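Local coordinates for protein prolyl-tRNA synthetase (Naegleria fowleri, PDB 6UYH) that probably attaches proline to its cognate tRNA at the expense of ATP, as a class II aminoacyl-tRNA synthetase, here bound to halofuginone and an ATP analogue, at residues S42-W52 with A156-Y166; T225-Q235 with R274-V282. One frame throughout, in Å; residues are numbered along the deposited sequence.

Interaction 1: S42-W52 with A156-Y166. With ANP (phosphoaminophosphonic acid-adenylate ester), chain C; EDO (1,2-ethanediol), chain L.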
loop_
_atom_site.group_PDB
_atom_site.type_symbol
_atom_site.label_atom_id
_atom_site.label_comp_id
_atom_site.label_asym_id
_atom_site.label_seq_id
_atom_site.Cartn_x
_atom_site.Cartn_y
_atom_site.Cartn_z
ATOM N N SER A 42 -5.746 18.897 11.493
ATOM C CA SER A 42 -6.247 19.681 10.370
ATOM C C SER A 42 -5.615 19.224 9.061
ATOM O O SER A 42 -4.413 18.957 8.989
ATOM C CB SER A 42 -5.965 21.166 10.611
ATOM O OG SER A 42 -6.279 21.935 9.468
ATOM N N GLY A 43 -6.445 19.094 8.031
ATOM C CA GLY A 43 -5.966 18.739 6.714
ATOM C C GLY A 43 -5.717 17.265 6.494
ATOM O O GLY A 43 -5.154 16.898 5.460
ATOM N N CYS A 44 -6.106 16.419 7.440
ATOM C CA CYS A 44 -5.983 14.979 7.323
ATOM C C CYS A 44 -7.379 14.377 7.363
ATOM O O CYS A 44 -8.241 14.864 8.096
ATOM C CB CYS A 44 -5.123 14.416 8.455
ATOM S SG CYS A 44 -3.434 15.090 8.411
ATOM N N TYR A 45 -7.601 13.333 6.567
ATOM C CA TYR A 45 -8.937 12.770 6.415
ATOM C C TYR A 45 -8.874 11.258 6.492
ATOM O O TYR A 45 -7.851 10.643 6.196
ATOM C CB TYR A 45 -9.577 13.201 5.087
ATOM C CG TYR A 45 -9.519 14.708 4.882
ATOM C CD1 TYR A 45 -10.489 15.528 5.429
ATOM C CD2 TYR A 45 -8.483 15.300 4.156
ATOM C CE1 TYR A 45 -10.439 16.910 5.268
ATOM C CE2 TYR A 45 -8.424 16.682 3.990
ATOM C CZ TYR A 45 -9.404 17.474 4.546
ATOM O OH TYR A 45 -9.365 18.842 4.387
ATOM N N ILE A 46 -10.004 10.668 6.873
ATOM C CA ILE A 46 -10.170 9.219 6.979
ATOM C C ILE A 46 -10.793 8.696 5.686
ATOM O O ILE A 46 -11.867 9.161 5.279
ATOM C CB ILE A 46 -11.055 8.869 8.185
ATOM C CG1 ILE A 46 -10.383 9.319 9.486
ATOM C CG2 ILE A 46 -11.401 7.367 8.186
ATOM C CD1 ILE A 46 -11.347 9.464 10.641
ATOM N N PHE A 47 -10.129 7.720 5.043
ATOM C CA PHE A 47 -10.621 7.107 3.804
ATOM C C PHE A 47 -11.360 5.828 4.182
ATOM O O PHE A 47 -10.732 4.838 4.577
ATOM C CB PHE A 47 -9.487 6.774 2.829
ATOM C CG PHE A 47 -8.761 7.963 2.257
ATOM C CD1 PHE A 47 -8.160 8.902 3.073
ATOM C CD2 PHE A 47 -8.632 8.099 0.886
ATOM C CE1 PHE A 47 -7.480 9.988 2.528
ATOM C CE2 PHE A 47 -7.938 9.179 0.333
ATOM C CZ PHE A 47 -7.376 10.124 1.156
ATOM N N ARG A 48 -12.684 5.840 4.051
ATOM C CA ARG A 48 -13.515 4.704 4.428
ATOM C C ARG A 48 -13.530 3.662 3.303
ATOM O O ARG A 48 -13.016 3.916 2.207
ATOM C CB ARG A 48 -14.907 5.221 4.794
ATOM C CG ARG A 48 -14.905 6.137 6.021
ATOM C CD ARG A 48 -16.309 6.625 6.375
ATOM N NE ARG A 48 -17.099 5.567 7.008
ATOM C CZ ARG A 48 -18.328 5.738 7.493
ATOM N NH1 ARG A 48 -18.915 6.925 7.408
ATOM N NH2 ARG A 48 -18.966 4.723 8.071
ATOM N N PRO A 49 -14.101 2.467 3.542
ATOM C CA PRO A 49 -13.923 1.361 2.572
ATOM C C PRO A 49 -14.308 1.678 1.131
ATOM O O PRO A 49 -13.543 1.351 0.214
ATOM C CB PRO A 49 -14.806 0.252 3.158
ATOM C CG PRO A 49 -14.726 0.473 4.628
ATOM C CD PRO A 49 -14.741 1.982 4.784
ATOM N N ASN A 50 -15.480 2.276 0.900
ATOM C CA ASN A 50 -15.930 2.508 -0.470
ATOM C C ASN A 50 -15.031 3.508 -1.173
ATOM O O ASN A 50 -14.891 3.481 -2.399
ATOM C CB ASN A 50 -17.372 3.007 -0.481
ATOM C CG ASN A 50 -18.334 2.035 0.163
ATOM O OD1 ASN A 50 -17.971 0.905 0.501
ATOM N ND2 ASN A 50 -19.580 2.466 0.328
ATOM N N CYS A 51 -14.405 4.376 -0.400
ATOM C CA CYS A 51 -13.489 5.372 -0.925
ATOM C C CYS A 51 -12.126 4.766 -1.224
ATOM O O CYS A 51 -11.574 4.951 -2.317
ATOM C CB CYS A 51 -13.377 6.490 0.096
ATOM S SG CYS A 51 -12.014 7.599 -0.194
ATOM N N TRP A 52 -11.565 4.035 -0.256
ATOM C CA TRP A 52 -10.258 3.425 -0.462
ATOM C C TRP A 52 -10.298 2.428 -1.612
ATOM O O TRP A 52 -9.306 2.267 -2.326
ATOM C CB TRP A 52 -9.783 2.746 0.834
ATOM C CG TRP A 52 -8.306 2.368 0.802
ATOM C CD1 TRP A 52 -7.775 1.102 0.814
ATOM C CD2 TRP A 52 -7.194 3.269 0.740
ATOM N NE1 TRP A 52 -6.401 1.172 0.767
ATOM C CE2 TRP A 52 -6.021 2.487 0.725
ATOM C CE3 TRP A 52 -7.077 4.663 0.693
ATOM C CZ2 TRP A 52 -4.745 3.056 0.664
ATOM C CZ3 TRP A 52 -5.811 5.226 0.643
ATOM C CH2 TRP A 52 -4.663 4.419 0.631
ATOM N N ALA A 156 -6.925 23.512 3.360
ATOM C CA ALA A 156 -7.038 22.117 2.963
ATOM C C ALA A 156 -8.389 21.859 2.295
ATOM O O ALA A 156 -9.390 22.521 2.583
ATOM C CB ALA A 156 -6.844 21.191 4.168
ATOM N N VAL A 157 -8.391 20.920 1.349
ATOM C CA VAL A 157 -9.589 20.519 0.626
ATOM C C VAL A 157 -9.606 18.996 0.601
ATOM O O VAL A 157 -8.641 18.376 0.141
ATOM C CB VAL A 157 -9.638 21.080 -0.808
ATOM C CG1 VAL A 157 -10.893 20.579 -1.545
ATOM C CG2 VAL A 157 -9.604 22.613 -0.791
ATOM N N PRO A 158 -10.649 18.341 1.112
ATOM C CA PRO A 158 -10.679 16.874 1.084
ATOM C C PRO A 158 -10.317 16.355 -0.300
ATOM O O PRO A 158 -10.800 16.862 -1.314
ATOM C CB PRO A 158 -12.128 16.545 1.463
ATOM C CG PRO A 158 -12.521 17.693 2.373
ATOM C CD PRO A 158 -11.852 18.917 1.748
ATOM N N PHE A 159 -9.401 15.381 -0.324
ATOM C CA PHE A 159 -8.821 14.750 -1.507
ATOM C C PHE A 159 -7.943 15.691 -2.329
ATOM O O PHE A 159 -6.810 15.329 -2.644
ATOM C CB PHE A 159 -9.896 14.142 -2.421
ATOM C CG PHE A 159 -10.759 13.116 -1.744
ATOM C CD1 PHE A 159 -10.209 11.944 -1.230
ATOM C CD2 PHE A 159 -12.120 13.313 -1.632
ATOM C CE1 PHE A 159 -11.009 10.994 -0.597
ATOM C CE2 PHE A 159 -12.932 12.365 -1.014
ATOM C CZ PHE A 159 -12.372 11.198 -0.498
ATOM N N ILE A 160 -8.434 16.894 -2.669
ATOM C CA ILE A 160 -7.708 17.753 -3.608
ATOM C C ILE A 160 -6.404 18.254 -3.007
ATOM O O ILE A 160 -5.384 18.361 -3.706
ATOM C CB ILE A 160 -8.582 18.944 -4.041
ATOM C CG1 ILE A 160 -9.878 18.462 -4.695
ATOM C CG2 ILE A 160 -7.780 19.867 -4.973
ATOM C CD1 ILE A 160 -9.675 17.745 -6.020
ATOM N N ARG A 161 -6.429 18.642 -1.727
ATOM C CA ARG A 161 -5.267 19.270 -1.091
ATOM C C ARG A 161 -5.296 18.903 0.393
ATOM O O ARG A 161 -5.921 19.592 1.199
ATOM C CB ARG A 161 -5.263 20.781 -1.283
ATOM C CG ARG A 161 -3.960 21.424 -0.775
ATOM C CD ARG A 161 -3.916 22.930 -0.993
ATOM N NE ARG A 161 -4.028 23.253 -2.413
ATOM C CZ ARG A 161 -3.071 23.030 -3.309
ATOM N NH1 ARG A 161 -1.916 22.491 -2.935
ATOM N NH2 ARG A 161 -3.270 23.344 -4.584
ATOM N N SER A 162 -4.614 17.814 0.739
ATOM C CA SER A 162 -4.561 17.370 2.125
ATOM C C SER A 162 -3.117 17.406 2.610
ATOM O O SER A 162 -2.177 17.376 1.812
ATOM C CB SER A 162 -5.190 15.973 2.291
ATOM O OG SER A 162 -4.591 14.983 1.462
ATOM N N ARG A 163 -2.939 17.525 3.930
ATOM C CA ARG A 163 -1.581 17.634 4.475
ATOM C C ARG A 163 -0.867 16.294 4.510
ATOM O O ARG A 163 0.366 16.246 4.385
ATOM C CB ARG A 163 -1.612 18.275 5.863
ATOM C CG ARG A 163 -1.864 19.781 5.774
ATOM C CD ARG A 163 -1.788 20.438 7.132
ATOM N NE ARG A 163 -1.506 21.863 7.019
ATOM C CZ ARG A 163 -1.468 22.690 8.057
ATOM N NH1 ARG A 163 -1.709 22.226 9.275
ATOM N NH2 ARG A 163 -1.198 23.977 7.877
ATOM N N GLU A 164 -1.603 15.205 4.708
ATOM C CA GLU A 164 -1.146 13.872 4.344
ATOM C C GLU A 164 -1.956 13.440 3.135
ATOM O O GLU A 164 -3.182 13.588 3.131
ATOM C CB GLU A 164 -1.327 12.853 5.480
ATOM C CG GLU A 164 -0.792 11.470 5.085
ATOM C CD GLU A 164 -0.996 10.395 6.154
ATOM O OE1 GLU A 164 -1.768 10.610 7.106
ATOM O OE2 GLU A 164 -0.359 9.331 6.034
ATOM N N PHE A 165 -1.277 12.955 2.098
ATOM C CA PHE A 165 -1.973 12.382 0.954
ATOM C C PHE A 165 -1.244 11.125 0.517
ATOM O O PHE A 165 -0.169 10.799 1.019
ATOM C CB PHE A 165 -2.140 13.408 -0.200
ATOM C CG PHE A 165 -0.855 13.969 -0.765
ATOM C CD1 PHE A 165 -0.297 13.422 -1.915
ATOM C CD2 PHE A 165 -0.254 15.086 -0.199
ATOM C CE1 PHE A 165 0.851 13.955 -2.480
ATOM C CE2 PHE A 165 0.909 15.635 -0.761
ATOM C CZ PHE A 165 1.457 15.058 -1.901
ATOM N N TYR A 166 -1.862 10.393 -0.399
ATOM C CA TYR A 166 -1.326 9.127 -0.887
ATOM C C TYR A 166 -1.087 9.259 -2.381
ATOM O O TYR A 166 -1.873 9.903 -3.084
ATOM C CB TYR A 166 -2.294 7.969 -0.568
ATOM C CG TYR A 166 -2.660 8.013 0.893
ATOM C CD1 TYR A 166 -1.817 7.473 1.842
ATOM C CD2 TYR A 166 -3.812 8.670 1.333
ATOM C CE1 TYR A 166 -2.113 7.544 3.202
ATOM C CE2 TYR A 166 -4.122 8.747 2.702
ATOM C CZ TYR A 166 -3.259 8.194 3.624
ATOM O OH TYR A 166 -3.546 8.253 4.976
HETATM P PG ANP C . -0.005 21.894 -6.422
HETATM O O1G ANP C . -0.064 23.215 -7.031
HETATM O O2G ANP C . 0.465 22.063 -4.916
HETATM O O3G ANP C . -1.458 21.288 -6.528
HETATM P PB ANP C . 2.533 20.349 -6.816
HETATM O O1B ANP C . 3.568 20.896 -7.679
HETATM O O2B ANP C . 2.853 20.706 -5.332
HETATM N N3B ANP C . 1.027 20.885 -7.207
HETATM P PA ANP C . 3.531 17.660 -7.194
HETATM O O1A ANP C . 4.142 17.747 -8.538
HETATM O O2A ANP C . 4.574 17.770 -6.131
HETATM O O3A ANP C . 2.459 18.805 -6.941
HETATM O "O5'" ANP C . 2.671 16.331 -6.903
HETATM C "C5'" ANP C . 2.249 15.324 -7.852
HETATM C "C4'" ANP C . 0.744 15.359 -7.898
HETATM O "O4'" ANP C . 0.209 15.143 -6.573
HETATM C "C3'" ANP C . 0.189 16.709 -8.323
HETATM O "O3'" ANP C . 0.137 16.806 -9.741
HETATM C "C2'" ANP C . -1.205 16.713 -7.693
HETATM O "O2'" ANP C . -2.154 16.146 -8.587
HETATM C "C1'" ANP C . -1.006 15.860 -6.424
HETATM N N9 ANP C . -0.929 16.641 -5.197
HETATM C C8 ANP C . -0.049 17.654 -4.911
HETATM N N7 ANP C . -0.204 18.181 -3.722
HETATM C C5 ANP C . -1.263 17.463 -3.181
HETATM C C6 ANP C . -1.920 17.536 -1.940
HETATM N N6 ANP C . -1.563 18.360 -0.952
HETATM N N1 ANP C . -2.961 16.697 -1.734
HETATM C C2 ANP C . -3.292 15.833 -2.698
HETATM N N3 ANP C . -2.734 15.661 -3.898
HETATM C C4 ANP C . -1.722 16.515 -4.081
HETATM C C1 EDO L . -9.624 17.685 9.185
HETATM O O1 EDO L . -10.298 16.480 8.816
HETATM C C2 EDO L . -10.185 18.845 8.366
HETATM O O2 EDO L . -9.200 19.877 8.263
HETATM O O HOH W 1 -5.378 12.707 4.749
HETATM O O HOH W 2 -6.018 8.816 6.104
HETATM O O HOH W 3 -4.481 11.332 6.543
#
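The Phe47 ring receives the edge of Tyr166 against its face, the two planes turned 88° apart, and the edge of Phe159 meets it too in a more offset edge-to-face contact. Tyr166 offers its own face to the six-membered ring of Trp52, whose edge comes in with CZ3 4.0 Å from Tyr166 CD2. The cluster illustrates how the motif 2 loop of a class II synthetase, here running into strand 164-174, can be backed by aromatic residues. Phe159 leaves its backbone heading away from 42-52, yet its ring turns back, and Cys51 SG lies at the ring edge, 3.6 Å from Phe159 CE1. Further along, Tyr45 carries Pro158 over one face in a CH-pi contact, with Pro158 CA 3.9 Å from the ring centroid, while Ser162 CB sits at its edge.

Polar links join the backbones. Arg163 N donates to Gly43 O at 2.8 Å and 158°, and a water accepts from Tyr45 N and donates to Glu164 O. On the nucleotide side, Phe165 lays its ring over the adenine, and Ser162 reads the base with its backbone, N to N1 and O from N6. Met75 of the second subunit packs on Trp52 and Tyr166, and Leu78 N of that subunit binds Glu164 OE1. With chi1 at 57°, Ser162 OG is set between its own backbone N and carbonyl carbon, from where it donates to Glu164 O at 2.6 Å, coming from above the carbonyl plane.

Interaction 2: T225-Q235 with R274-V282. With ANP (phosphoaminophosphonic acid-adenylate ester), chain C.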
loop_
_atom_site.group_PDB
_atom_site.type_symbol
_atom_site.label_atom_id
_atom_site.label_comp_id
_atom_site.label_asym_id
_atom_site.label_seq_id
_atom_site.Cartn_x
_atom_site.Cartn_y
_atom_site.Cartn_z
ATOM N N THR A 225 -7.532 18.882 -15.478
ATOM C CA THR A 225 -8.942 18.530 -15.365
ATOM C C THR A 225 -9.718 19.781 -14.989
ATOM O O THR A 225 -9.137 20.812 -14.632
ATOM C CB THR A 225 -9.183 17.425 -14.327
ATOM O OG1 THR A 225 -8.791 17.888 -13.034
ATOM C CG2 THR A 225 -8.381 16.148 -14.666
ATOM N N PHE A 226 -11.044 19.697 -15.084
ATOM C CA PHE A 226 -11.874 20.894 -15.000
ATOM C C PHE A 226 -13.108 20.649 -14.146
ATOM O O PHE A 226 -13.834 19.674 -14.362
ATOM C CB PHE A 226 -12.303 21.350 -16.395
ATOM C CG PHE A 226 -13.168 22.578 -16.397
ATOM C CD1 PHE A 226 -12.666 23.807 -15.972
ATOM C CD2 PHE A 226 -14.476 22.517 -16.858
ATOM C CE1 PHE A 226 -13.468 24.957 -16.001
ATOM C CE2 PHE A 226 -15.278 23.673 -16.897
ATOM C CZ PHE A 226 -14.759 24.886 -16.463
ATOM N N ILE A 227 -13.358 21.557 -13.205
ATOM C CA ILE A 227 -14.533 21.489 -12.339
ATOM C C ILE A 227 -15.535 22.518 -12.858
ATOM O O ILE A 227 -15.390 23.716 -12.620
ATOM C CB ILE A 227 -14.175 21.735 -10.870
ATOM C CG1 ILE A 227 -12.984 20.851 -10.456
ATOM C CG2 ILE A 227 -15.408 21.474 -9.964
ATOM C CD1 ILE A 227 -13.153 19.346 -10.725
ATOM N N ALA A 228 -16.587 22.043 -13.534
ATOM C CA ALA A 228 -17.534 22.948 -14.186
ATOM C C ALA A 228 -18.326 23.795 -13.194
ATOM O O ALA A 228 -18.699 24.928 -13.518
ATOM C CB ALA A 228 -18.496 22.153 -15.071
ATOM N N THR A 229 -18.622 23.266 -11.998
ATOM C CA THR A 229 -19.520 23.981 -11.089
ATOM C C THR A 229 -18.971 25.359 -10.728
ATOM O O THR A 229 -19.694 26.358 -10.782
ATOM C CB THR A 229 -19.779 23.158 -9.823
ATOM O OG1 THR A 229 -20.505 21.976 -10.172
ATOM C CG2 THR A 229 -20.636 23.970 -8.830
ATOM N N ASN A 230 -17.688 25.443 -10.372
ATOM C CA ASN A 230 -17.101 26.740 -10.056
ATOM C C ASN A 230 -16.039 27.169 -11.060
ATOM O O ASN A 230 -15.321 28.143 -10.808
ATOM C CB ASN A 230 -16.538 26.755 -8.628
ATOM C CG ASN A 230 -15.509 25.676 -8.377
ATOM O OD1 ASN A 230 -15.179 24.888 -9.261
ATOM N ND2 ASN A 230 -14.987 25.638 -7.150
ATOM N N GLY A 231 -15.949 26.495 -12.204
ATOM C CA GLY A 231 -15.076 26.950 -13.285
ATOM C C GLY A 231 -13.600 26.939 -12.950
ATOM O O GLY A 231 -12.878 27.885 -13.302
ATOM N N ARG A 232 -13.126 25.878 -12.295
ATOM C CA ARG A 232 -11.756 25.795 -11.814
ATOM C C ARG A 232 -11.069 24.561 -12.366
ATOM O O ARG A 232 -11.645 23.471 -12.380
ATOM C CB ARG A 232 -11.694 25.748 -10.293
ATOM C CG ARG A 232 -12.208 27.004 -9.680
ATOM C CD ARG A 232 -11.957 27.100 -8.197
ATOM N NE ARG A 232 -12.457 28.404 -7.783
ATOM C CZ ARG A 232 -11.698 29.475 -7.581
ATOM N NH1 ARG A 232 -10.375 29.392 -7.711
ATOM N NH2 ARG A 232 -12.274 30.619 -7.236
ATOM N N ALA A 233 -9.828 24.741 -12.796
ATOM C CA ALA A 233 -9.014 23.620 -13.217
ATOM C C ALA A 233 -8.382 22.950 -12.003
ATOM O O ALA A 233 -8.199 23.567 -10.946
ATOM C CB ALA A 233 -7.932 24.090 -14.189
ATOM N N VAL A 234 -8.059 21.668 -12.158
ATOM C CA VAL A 234 -7.312 20.911 -11.161
ATOM C C VAL A 234 -6.148 20.232 -11.871
ATOM O O VAL A 234 -6.353 19.484 -12.835
ATOM C CB VAL A 234 -8.188 19.870 -10.440
ATOM C CG1 VAL A 234 -7.331 18.979 -9.533
ATOM C CG2 VAL A 234 -9.290 20.548 -9.644
ATOM N N GLN A 235 -4.931 20.483 -11.389
ATOM C CA GLN A 235 -3.749 19.808 -11.911
ATOM C C GLN A 235 -3.810 18.340 -11.509
ATOM O O GLN A 235 -3.689 18.005 -10.323
ATOM C CB GLN A 235 -2.492 20.503 -11.391
ATOM C CG GLN A 235 -2.199 21.859 -12.060
ATOM C CD GLN A 235 -3.253 22.942 -11.771
ATOM O OE1 GLN A 235 -3.483 23.313 -10.618
ATOM N NE2 GLN A 235 -3.890 23.451 -12.825
ATOM N N ARG A 274 -5.768 12.996 -5.018
ATOM C CA ARG A 274 -6.498 14.095 -5.642
ATOM C C ARG A 274 -7.467 13.581 -6.704
ATOM O O ARG A 274 -8.553 14.149 -6.891
ATOM C CB ARG A 274 -5.492 15.096 -6.240
ATOM C CG ARG A 274 -6.093 16.114 -7.195
ATOM C CD ARG A 274 -5.045 17.161 -7.592
ATOM N NE ARG A 274 -4.627 17.957 -6.447
ATOM C CZ ARG A 274 -3.784 18.970 -6.526
ATOM N NH1 ARG A 274 -3.289 19.329 -7.713
ATOM N NH2 ARG A 274 -3.451 19.632 -5.423
ATOM N N THR A 275 -7.092 12.504 -7.395
ATOM C CA THR A 275 -7.959 11.863 -8.386
ATOM C C THR A 275 -9.369 11.644 -7.862
ATOM O O THR A 275 -10.348 11.858 -8.588
ATOM C CB THR A 275 -7.371 10.509 -8.804
ATOM O OG1 THR A 275 -7.024 9.750 -7.635
ATOM C CG2 THR A 275 -6.139 10.707 -9.657
ATOM N N LEU A 276 -9.489 11.195 -6.611
ATOM C CA LEU A 276 -10.807 10.916 -6.043
ATOM C C LEU A 276 -11.631 12.194 -5.921
ATOM O O LEU A 276 -12.845 12.184 -6.153
ATOM C CB LEU A 276 -10.670 10.249 -4.673
ATOM C CG LEU A 276 -10.540 8.719 -4.648
ATOM C CD1 LEU A 276 -9.296 8.274 -5.377
ATOM C CD2 LEU A 276 -10.512 8.225 -3.221
ATOM N N GLY A 277 -10.989 13.295 -5.524
ATOM C CA GLY A 277 -11.703 14.559 -5.415
ATOM C C GLY A 277 -12.211 15.050 -6.755
ATOM O O GLY A 277 -13.349 15.517 -6.870
ATOM N N VAL A 278 -11.375 14.951 -7.788
ATOM C CA VAL A 278 -11.798 15.345 -9.128
ATOM C C VAL A 278 -13.000 14.519 -9.558
ATOM O O VAL A 278 -14.008 15.054 -10.036
ATOM C CB VAL A 278 -10.633 15.199 -10.123
ATOM C CG1 VAL A 278 -11.118 15.516 -11.541
ATOM C CG2 VAL A 278 -9.503 16.149 -9.743
ATOM N N MET A 279 -12.910 13.202 -9.368
ATOM C CA MET A 279 -13.994 12.294 -9.727
ATOM C C MET A 279 -15.310 12.732 -9.098
ATOM O O MET A 279 -16.348 12.805 -9.768
ATOM C CB MET A 279 -13.631 10.870 -9.277
ATOM C CG MET A 279 -14.673 9.809 -9.648
ATOM S SD MET A 279 -14.335 8.259 -8.760
ATOM C CE MET A 279 -14.810 8.676 -7.079
ATOM N N ILE A 280 -15.274 13.052 -7.803
ATOM C CA ILE A 280 -16.487 13.422 -7.084
ATOM C C ILE A 280 -16.997 14.793 -7.531
ATOM O O ILE A 280 -18.195 14.976 -7.772
ATOM C CB ILE A 280 -16.228 13.381 -5.571
ATOM C CG1 ILE A 280 -15.881 11.947 -5.148
ATOM C CG2 ILE A 280 -17.428 13.951 -4.814
ATOM C CD1 ILE A 280 -15.413 11.841 -3.700
ATOM N N MET A 281 -16.102 15.786 -7.633
ATOM C CA MET A 281 -16.542 17.115 -8.038
ATOM C C MET A 281 -17.105 17.123 -9.452
ATOM O O MET A 281 -18.017 17.908 -9.749
ATOM C CB MET A 281 -15.393 18.128 -7.938
ATOM C CG MET A 281 -15.019 18.475 -6.504
ATOM S SD MET A 281 -13.626 19.645 -6.472
ATOM C CE MET A 281 -13.486 19.897 -4.701
ATOM N N VAL A 282 -16.566 16.281 -10.342
ATOM C CA VAL A 282 -17.062 16.246 -11.716
ATOM C C VAL A 282 -18.421 15.549 -11.779
ATOM O O VAL A 282 -19.376 16.076 -12.363
ATOM C CB VAL A 282 -16.031 15.579 -12.650
ATOM C CG1 VAL A 282 -16.638 15.347 -14.032
ATOM C CG2 VAL A 282 -14.768 16.441 -12.771
HETATM P PG ANP C . -0.005 21.894 -6.422
HETATM O O1G ANP C . -0.064 23.215 -7.031
HETATM O O2G ANP C . 0.465 22.063 -4.916
HETATM O O3G ANP C . -1.458 21.288 -6.528
HETATM P PB ANP C . 2.533 20.349 -6.816
HETATM O O1B ANP C . 3.568 20.896 -7.679
HETATM O O2B ANP C . 2.853 20.706 -5.332
HETATM N N3B ANP C . 1.027 20.885 -7.207
HETATM P PA ANP C . 3.531 17.660 -7.194
HETATM O O1A ANP C . 4.142 17.747 -8.538
HETATM O O2A ANP C . 4.574 17.770 -6.131
HETATM O O3A ANP C . 2.459 18.805 -6.941
HETATM O "O5'" ANP C . 2.671 16.331 -6.903
HETATM C "C5'" ANP C . 2.249 15.324 -7.852
HETATM C "C4'" ANP C . 0.744 15.359 -7.898
HETATM O "O4'" ANP C . 0.209 15.143 -6.573
HETATM C "C3'" ANP C . 0.189 16.709 -8.323
HETATM O "O3'" ANP C . 0.137 16.806 -9.741
HETATM C "C2'" ANP C . -1.205 16.713 -7.693
HETATM O "O2'" ANP C . -2.154 16.146 -8.587
HETATM C "C1'" ANP C . -1.006 15.860 -6.424
HETATM N N9 ANP C . -0.929 16.641 -5.197
HETATM C C8 ANP C . -0.049 17.654 -4.911
HETATM N N7 ANP C . -0.204 18.181 -3.722
HETATM C C5 ANP C . -1.263 17.463 -3.181
HETATM C C6 ANP C . -1.920 17.536 -1.940
HETATM N N6 ANP C . -1.563 18.360 -0.952
HETATM N N1 ANP C . -2.961 16.697 -1.734
HETATM C C2 ANP C . -3.292 15.833 -2.698
HETATM N N3 ANP C . -2.734 15.661 -3.898
HETATM C C4 ANP C . -1.722 16.515 -4.081
HETATM O O HOH W 4 -18.616 20.186 -11.342
#
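Arg274 NH1 donates to Gln235 O at 3.0 Å and 167°, on a carbonyl lone pair and within the plane of the guanidinium. The same oxygen accepts from ANP O2', so one backbone carbonyl ties the ribose to the arginine. NH1 and NH2 of Arg274 both bind ANP O3G, the latter at 2.8 Å, and C2' of the ribose lies over a face of the guanidinium. A bend at chi3 (-65°) turns this group from the helix toward the phosphate. The arrangement is consistent with the motif 3 arginine of class II synthetases.

Behind it the contact is mostly apolar. Val234 CG1 touches Arg274 CD at 3.5 Å, and the Val234 side chain slides past that of Val278, running in the opposite direction. Thr225 meets Val278 tip to tip, and its OG1 is turned by a bond to Val234 O, which Thr225 N reaches from the opposite face. Ile227 CD1 rests on Met281 CB and Val282 CG2. Ile227 also faces Gly231 and Arg232 in a G1 beta bulge, where the hairpin turns. At the far end a water joins Thr229 N to Met281 O.

The axis of strand 225-227 passes 8.4 Å from that of helix 274-282; Phe22 of helix 22-32 touches Ile227 and Met281, Ala409 of helix 391-415 meets Val282, and helix 49-67 packs on Thr275 and Leu276.

Overall arrangement
Both contacts are buried, and they grip one nucleotide from different parts: interaction 1 holds the adenine and reaches the gamma-phosphate through Arg161, whereas interaction 2 meets the ribose and that same phosphate. Their chemistry follows their place. Interaction 1, where a loop and strand meet a strand and helix start near the second subunit, relies on rings, one backbone bond and water; interaction 2, a helix on a beta hairpin within one subunit, is mainly aliphatic between its arginine end and a water bridge at the other. They are joined directly, probably by a hydrogen bond from Arg274 NE to Ile160 O (2.9 Å), and Cys51 and Phe159 pack against helix 274-283. Arg161 and Arg274 converge on the anionic phosphate.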